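Local coordinates for protease 2A (Rhinovirus C, PDB 5X45), which probably acts as a chymotrypsin-like cysteine protease that cuts the viral polyprotein during rhinovirus infection, at residues V9-D13 with A14-C18; K65-Y68 with F69-E72. One frame throughout, in Å; residues are numbered along the deposited sequence.

Contact 1: V9-D13 with A14-C18; sequences VHTRD and AIYKC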
ATOM      1  N   VAL A   9      -1.571   2.332  -7.286  1.00 34.45           N
ATOM      2  CA  VAL A   9      -3.014   2.484  -7.376  1.00 25.16           C
ATOM      3  C   VAL A   9      -3.363   3.672  -8.252  1.00 31.39           C
ATOM      4  O   VAL A   9      -2.906   4.782  -8.008  1.00 39.41           O
ATOM      5  CB  VAL A   9      -3.645   2.656  -5.987  1.00 36.14           C
ATOM      6  CG1 VAL A   9      -5.153   2.759  -6.096  1.00 25.41           C
ATOM      7  CG2 VAL A   9      -3.230   1.505  -5.079  1.00 24.18           C
ATOM      8  N   HIS A  10      -4.187   3.436  -9.266  1.00 40.60           N
ATOM      9  CA  HIS A  10      -4.510   4.466 -10.244  1.00 38.02           C
ATOM     10  C   HIS A  10      -6.014   4.716 -10.301  1.00 29.81           C
ATOM     11  O   HIS A  10      -6.756   3.973 -10.942  1.00 31.00           O
ATOM     12  CB  HIS A  10      -3.974   4.053 -11.616  1.00 29.98           C
ATOM     13  CG  HIS A  10      -4.106   5.115 -12.663  1.00 38.03           C
ATOM     14  ND1 HIS A  10      -3.827   4.877 -13.994  1.00 46.56           N
ATOM     15  CD2 HIS A  10      -4.476   6.409 -12.578  1.00 35.53           C
ATOM     16  CE1 HIS A  10      -4.027   5.985 -14.685  1.00 42.90           C
ATOM     17  NE2 HIS A  10      -4.420   6.931 -13.854  1.00 46.54           N
ATOM     18  N   THR A  11      -6.462   5.769  -9.629  1.00 29.75           N
ATOM     19  CA  THR A  11      -7.886   6.095  -9.592  1.00 31.22           C
ATOM     20  C   THR A  11      -8.254   7.031 -10.737  1.00 33.46           C
ATOM     21  O   THR A  11      -7.414   7.302 -11.601  1.00 33.89           O
ATOM     22  CB  THR A  11      -8.278   6.746  -8.254  1.00 32.47           C
ATOM     23  OG1 THR A  11      -7.634   8.021  -8.136  1.00 30.40           O
ATOM     24  CG2 THR A  11      -7.884   5.847  -7.082  1.00 28.78           C
ATOM     25  N   ARG A  12      -9.489   7.539 -10.728  1.00 41.07           N
ATOM     26  CA  ARG A  12      -9.957   8.436 -11.792  1.00 47.58           C
ATOM     27  C   ARG A  12      -9.094   9.687 -11.907  1.00 49.24           C
ATOM     28  O   ARG A  12      -8.880  10.222 -13.000  1.00 61.18           O
ATOM     29  CB  ARG A  12     -11.398   8.885 -11.561  1.00 40.40           C
ATOM     30  CG  ARG A  12     -11.980   9.573 -12.791  1.00 59.75           C
ATOM     31  CD  ARG A  12     -13.022  10.637 -12.453  1.00 80.99           C
ATOM     32  NE  ARG A  12     -14.404  10.164 -12.493  1.00 98.45           N
ATOM     33  CZ  ARG A  12     -15.376  10.635 -11.713  1.00 99.07           C
ATOM     34  NH1 ARG A  12     -16.605  10.147 -11.812  1.00 96.66           N
ATOM     35  NH2 ARG A  12     -15.118  11.601 -10.836  1.00 96.37           N
ATOM     36  N   ASP A  13      -8.617  10.161 -10.766  1.00 46.76           N
ATOM     37  CA  ASP A  13      -7.918  11.435 -10.723  1.00 52.83           C
ATOM     38  C   ASP A  13      -6.510  11.388 -10.117  1.00 44.71           C
ATOM     39  O   ASP A  13      -5.773  12.367 -10.205  1.00 42.32           O
ATOM     40  CB  ASP A  13      -8.793  12.470 -10.002  1.00 62.70           C
ATOM     41  CG  ASP A  13      -9.338  11.964  -8.676  1.00 82.59           C
ATOM     42  OD1 ASP A  13      -8.786  10.988  -8.122  1.00 88.30           O
ATOM     43  OD2 ASP A  13     -10.334  12.549  -8.195  1.00 90.77           O
ATOM     44  N   ALA A  14      -6.117  10.265  -9.520  1.00 38.09           N
ATOM     45  CA  ALA A  14      -4.854  10.237  -8.786  1.00 32.76           C
ATOM     46  C   ALA A  14      -4.100   8.920  -8.923  1.00 38.54           C
ATOM     47  O   ALA A  14      -4.680   7.875  -9.228  1.00 41.32           O
ATOM     48  CB  ALA A  14      -5.099  10.535  -7.320  1.00 28.94           C
ATOM     49  N   ILE A  15      -2.793   8.994  -8.686  1.00 34.14           N
ATOM     50  CA  ILE A  15      -1.922   7.825  -8.657  1.00 32.08           C
ATOM     51  C   ILE A  15      -1.221   7.729  -7.299  1.00 31.08           C
ATOM     52  O   ILE A  15      -0.617   8.694  -6.834  1.00 25.26           O
ATOM     53  CB  ILE A  15      -0.855   7.889  -9.745  1.00 39.69           C
ATOM     54  CG1 ILE A  15      -1.496   8.005 -11.121  1.00 45.60           C
ATOM     55  CG2 ILE A  15       0.056   6.677  -9.659  1.00 43.34           C
ATOM     56  CD1 ILE A  15      -0.520   8.436 -12.198  1.00 50.23           C
ATOM     57  N   TYR A  16      -1.306   6.559  -6.674  1.00 27.96           N
ATOM     58  CA  TYR A  16      -0.738   6.323  -5.349  1.00 27.32           C
ATOM     59  C   TYR A  16       0.452   5.380  -5.453  1.00 23.35           C
ATOM     60  O   TYR A  16       0.325   4.272  -5.970  1.00 26.54           O
ATOM     61  CB  TYR A  16      -1.797   5.733  -4.412  1.00 23.13           C
ATOM     62  CG  TYR A  16      -3.002   6.611  -4.173  1.00 23.61           C
ATOM     63  CD1 TYR A  16      -3.942   6.854  -5.182  1.00 26.85           C
ATOM     64  CD2 TYR A  16      -3.228   7.166  -2.923  1.00 23.42           C
ATOM     65  CE1 TYR A  16      -5.057   7.664  -4.947  1.00 25.50           C
ATOM     66  CE2 TYR A  16      -4.334   7.966  -2.680  1.00 40.50           C
ATOM     67  CZ  TYR A  16      -5.240   8.211  -3.688  1.00 36.87           C
ATOM     68  OH  TYR A  16      -6.323   9.005  -3.412  1.00 43.69           O
ATOM     69  N   LYS A  17       1.608   5.809  -4.965  1.00 25.60           N
ATOM     70  CA  LYS A  17       2.799   4.972  -5.021  1.00 28.97           C
ATOM     71  C   LYS A  17       3.495   4.965  -3.671  1.00 26.88           C
ATOM     72  O   LYS A  17       3.298   5.871  -2.864  1.00 37.35           O
ATOM     73  CB  LYS A  17       3.763   5.477  -6.098  1.00 29.95           C
ATOM     74  CG  LYS A  17       3.116   5.691  -7.453  1.00 38.04           C
ATOM     75  CD  LYS A  17       4.128   5.972  -8.548  1.00 49.94           C
ATOM     76  CE  LYS A  17       4.282   4.743  -9.441  1.00 56.97           C
ATOM     77  NZ  LYS A  17       5.319   4.911 -10.497  1.00 64.05           N
ATOM     78  N   CYS A  18       4.312   3.974  -3.448  1.00 27.62           N
ATOM     79  CA  CYS A  18       5.128   3.938  -2.284  1.00 28.13           C
ATOM     80  C   CYS A  18       6.205   4.952  -2.518  1.00 39.26           C
ATOM     81  O   CYS A  18       6.791   4.976  -3.553  1.00 40.85           O
ATOM     82  CB  CYS A  18       5.702   2.550  -2.112  1.00 35.32           C
ATOM     83  SG  CYS A  18       4.586   1.403  -1.336  1.00 47.38           S
TER
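The carbonyl oxygen of Val-9 is approached by two groups of the facing strand. Tyr-16 N donates to Val-9 O at 2.7 Å, a nearly straight bond in the carbonyl plane, while Ile-15 CA brings its hydrogen to the same oxygen in a CA-H...O contact of 3.3 Å. Val-9 N returns a bond to Tyr-16 O (3.0 Å), completing an antiparallel hydrogen-bonded pair. The non-hydrogen-bonded pair His-10 and Ile-15 follows, and beyond it the chain reverses through Arg-12 and Asp-13. There Thr-11 N donates to Ala-14 O at 2.8 Å, and the second bond across the turn ends on a side chain: Ala-14 N donates to Thr-11 OG1 at 3.0 Å, a more bent bond. With chi1 at 66°, Thr-11 holds OG1 between its own backbone N and carbonyl carbon, from where the hydroxyl oxygen meets this amide.

Side chains sort onto two faces. Val-9 and Tyr-16 touch CB to CB (3.9 Å); Val-9 on this face also meets Val-117 and Met-120 of strand 116-124, and Tyr-16 meets Val-39. The Tyr-16 ring turns an edge to Val-9 O, and its CE1 lies 4.0 Å from Thr-11 CG2. On the other face, Ile-15 CG1 packs obliquely against the His-10 imidazole, 3.7 Å from CD2; NE2 of that ring is hydrogen-bonded to Val-44 O. Strand 14-18 is bonded on its other side to strand 37-41, so this tight beta hairpin forms one margin of the small four-stranded antiparallel sheet at the core of the N-terminal domain characteristic of enterovirus 2A proteases.

Contact 2: K65-Y68 with F69-E72; sequences KDRY and FPVE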
ATOM      1  N   LYS A  65       5.691 -14.279  -5.002  1.00 32.74           N
ATOM      2  CA  LYS A  65       5.010 -15.541  -5.312  1.00 34.94           C
ATOM      3  C   LYS A  65       4.245 -15.467  -6.630  1.00 32.26           C
ATOM      4  O   LYS A  65       3.766 -16.485  -7.126  1.00 40.12           O
ATOM      5  CB  LYS A  65       4.052 -15.932  -4.180  1.00 30.81           C
ATOM      6  CG  LYS A  65       4.753 -16.186  -2.864  1.00 37.74           C
ATOM      7  CD  LYS A  65       5.692 -17.356  -2.984  1.00 43.27           C
ATOM      8  CE  LYS A  65       6.262 -17.745  -1.636  1.00 50.85           C
ATOM      9  NZ  LYS A  65       7.290 -18.815  -1.791  1.00 57.26           N
ATOM     10  N   ASP A  66       4.152 -14.256  -7.179  1.00 42.53           N
ATOM     11  CA  ASP A  66       3.382 -13.937  -8.391  1.00 36.85           C
ATOM     12  C   ASP A  66       1.957 -14.513  -8.385  1.00 34.31           C
ATOM     13  O   ASP A  66       1.532 -15.162  -9.342  1.00 38.13           O
ATOM     14  CB  ASP A  66       4.129 -14.415  -9.638  1.00 34.30           C
ATOM     15  CG  ASP A  66       3.683 -13.684 -10.905  1.00 58.36           C
ATOM     16  OD1 ASP A  66       3.223 -12.523 -10.791  1.00 52.75           O
ATOM     17  OD2 ASP A  66       3.786 -14.268 -12.013  1.00 71.00           O
ATOM     18  N   ARG A  67       1.226 -14.266  -7.306  1.00 29.21           N
ATOM     19  CA  ARG A  67      -0.176 -14.662  -7.215  1.00 28.41           C
ATOM     20  C   ARG A  67      -0.893 -13.852  -6.153  1.00 26.84           C
ATOM     21  O   ARG A  67      -0.267 -13.175  -5.346  1.00 26.34           O
ATOM     22  CB  ARG A  67      -0.306 -16.156  -6.902  1.00 29.16           C
ATOM     23  CG  ARG A  67       0.476 -16.593  -5.671  1.00 29.28           C
ATOM     24  CD  ARG A  67      -0.080 -17.867  -5.072  1.00 29.77           C
ATOM     25  NE  ARG A  67      -1.347 -17.630  -4.391  1.00 28.70           N
ATOM     26  CZ  ARG A  67      -1.909 -18.483  -3.539  1.00 31.18           C
ATOM     27  NH1 ARG A  67      -1.316 -19.634  -3.253  1.00 30.47           N
ATOM     28  NH2 ARG A  67      -3.063 -18.180  -2.963  1.00 28.46           N
ATOM     29  N   TYR A  68      -2.212 -13.945  -6.146  1.00 28.21           N
ATOM     30  CA  TYR A  68      -3.007 -13.316  -5.108  1.00 25.24           C
ATOM     31  C   TYR A  68      -3.216 -14.253  -3.918  1.00 25.38           C
ATOM     32  O   TYR A  68      -3.243 -15.472  -4.083  1.00 26.27           O
ATOM     33  CB  TYR A  68      -4.350 -12.869  -5.681  1.00 24.99           C
ATOM     34  CG  TYR A  68      -4.335 -11.448  -6.155  1.00 26.34           C
ATOM     35  CD1 TYR A  68      -3.702 -11.095  -7.341  1.00 25.22           C
ATOM     36  CD2 TYR A  68      -4.935 -10.445  -5.401  1.00 23.83           C
ATOM     37  CE1 TYR A  68      -3.678  -9.778  -7.771  1.00 29.95           C
ATOM     38  CE2 TYR A  68      -4.912  -9.127  -5.816  1.00 23.67           C
ATOM     39  CZ  TYR A  68      -4.284  -8.797  -7.000  1.00 29.28           C
ATOM     40  OH  TYR A  68      -4.268  -7.485  -7.413  1.00 26.84           O
ATOM     41  N   PHE A  69      -3.319 -13.670  -2.723  1.00 24.76           N
ATOM     42  CA  PHE A  69      -3.624 -14.403  -1.490  1.00 30.98           C
ATOM     43  C   PHE A  69      -4.818 -13.803  -0.775  1.00 29.16           C
ATOM     44  O   PHE A  69      -4.909 -12.589  -0.659  1.00 33.91           O
ATOM     45  CB  PHE A  69      -2.449 -14.384  -0.514  1.00 25.28           C
ATOM     46  CG  PHE A  69      -1.306 -15.253  -0.914  1.00 28.38           C
ATOM     47  CD1 PHE A  69      -1.325 -16.617  -0.642  1.00 27.29           C
ATOM     48  CD2 PHE A  69      -0.187 -14.706  -1.533  1.00 26.14           C
ATOM     49  CE1 PHE A  69      -0.246 -17.422  -0.996  1.00 28.37           C
ATOM     50  CE2 PHE A  69       0.886 -15.503  -1.896  1.00 27.30           C
ATOM     51  CZ  PHE A  69       0.857 -16.861  -1.629  1.00 28.40           C
ATOM     52  N   PRO A  70      -5.703 -14.648  -0.234  1.00 31.36           N
ATOM     53  CA  PRO A  70      -6.680 -14.133   0.732  1.00 32.21           C
ATOM     54  C   PRO A  70      -5.939 -13.649   1.961  1.00 31.79           C
ATOM     55  O   PRO A  70      -4.846 -14.155   2.212  1.00 40.06           O
ATOM     56  CB  PRO A  70      -7.550 -15.352   1.048  1.00 27.29           C
ATOM     57  CG  PRO A  70      -7.390 -16.241  -0.148  1.00 33.05           C
ATOM     58  CD  PRO A  70      -5.958 -16.055  -0.580  1.00 35.05           C
ATOM     59  N   VAL A  71      -6.483 -12.680   2.691  1.00 27.96           N
ATOM     60  CA  VAL A  71      -5.799 -12.178   3.885  1.00 29.05           C
ATOM     61  C   VAL A  71      -6.794 -11.512   4.829  1.00 30.78           C
ATOM     62  O   VAL A  71      -7.772 -10.909   4.379  1.00 26.40           O
ATOM     63  CB  VAL A  71      -4.663 -11.182   3.494  1.00 29.89           C
ATOM     64  CG1 VAL A  71      -5.235  -9.906   2.898  1.00 30.13           C
ATOM     65  CG2 VAL A  71      -3.761 -10.877   4.676  1.00 26.28           C
ATOM     66  N   GLU A  72      -6.573 -11.671   6.135  1.00 36.07           N
ATOM     67  CA  GLU A  72      -7.383 -10.995   7.156  1.00 42.37           C
ATOM     68  C   GLU A  72      -6.493 -10.050   7.959  1.00 37.07           C
ATOM     69  O   GLU A  72      -5.483 -10.481   8.509  1.00 40.68           O
ATOM     70  CB  GLU A  72      -8.045 -12.014   8.086  1.00 46.91           C
ATOM     71  CG  GLU A  72      -8.836 -13.087   7.357  1.00 60.83           C
ATOM     72  CD  GLU A  72      -7.945 -14.242   6.899  1.00 81.19           C
ATOM     73  OE1 GLU A  72      -6.742 -14.235   7.240  1.00 95.03           O
ATOM     74  OE2 GLU A  72      -8.433 -15.141   6.180  1.00 80.74           O
TER
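Arg-67 and Phe-69, two residues apart on one strand, meet by stacking. The guanidinium lies flat over one face of the phenyl ring, planes 18° apart and centres separated by 3.7 Å. Its position is off-centre: CZ sits above the rim near Phe-69 CE1, an arrangement that is also a cation-pi interaction.

Hydrogen bonding fixes the rotation of the charged group. Arg-67 NE and NH2 both point at Tyr-68 O, each at 2.9 Å, so one carbonyl oxygen is gripped side-on by two nitrogens. The oxygen lies close to the guanidinium plane, NH2 arriving in the carbonyl plane and NE above it. A bend at chi3 (-73°) turns the guanidinium forward alongside the strand, to the carbonyl of the next residue.

Apolar contact completes the group. Lys-65 CB approaches the edge of the Phe-69 ring, 3.9 Å from CE2, whereas Arg-67 CD rests 3.7 Å from CZ of the phenyl group.

The surface cluster sits where strand 67-76 leaves its turn: Asp-66 and Arg-67 both face Ser-62, the pattern of a G1 beta bulge in a hairpin of the six-stranded barrel.

From the N terminus, the chain first folds back on itself at contact 1, where a tight turn closes the hairpin of strands 9-10 and 14-18. It then lays down strands 28-32 and 37-41, completing the small sheet, before passing to the barrel. Contact 2 opens within the turn between strands 57-62 and 67-76 and runs on into the start of strand 67-76. The two are in series, neither nested nor crossed, and their centres lie about 21 Å apart. Together they illustrate local order in two separate sheets: contact 1 reverses the chain within the smaller one, whereas contact 2 closes no loop of its own but joins the end of the hairpin turn to the first residues of one barrel strand.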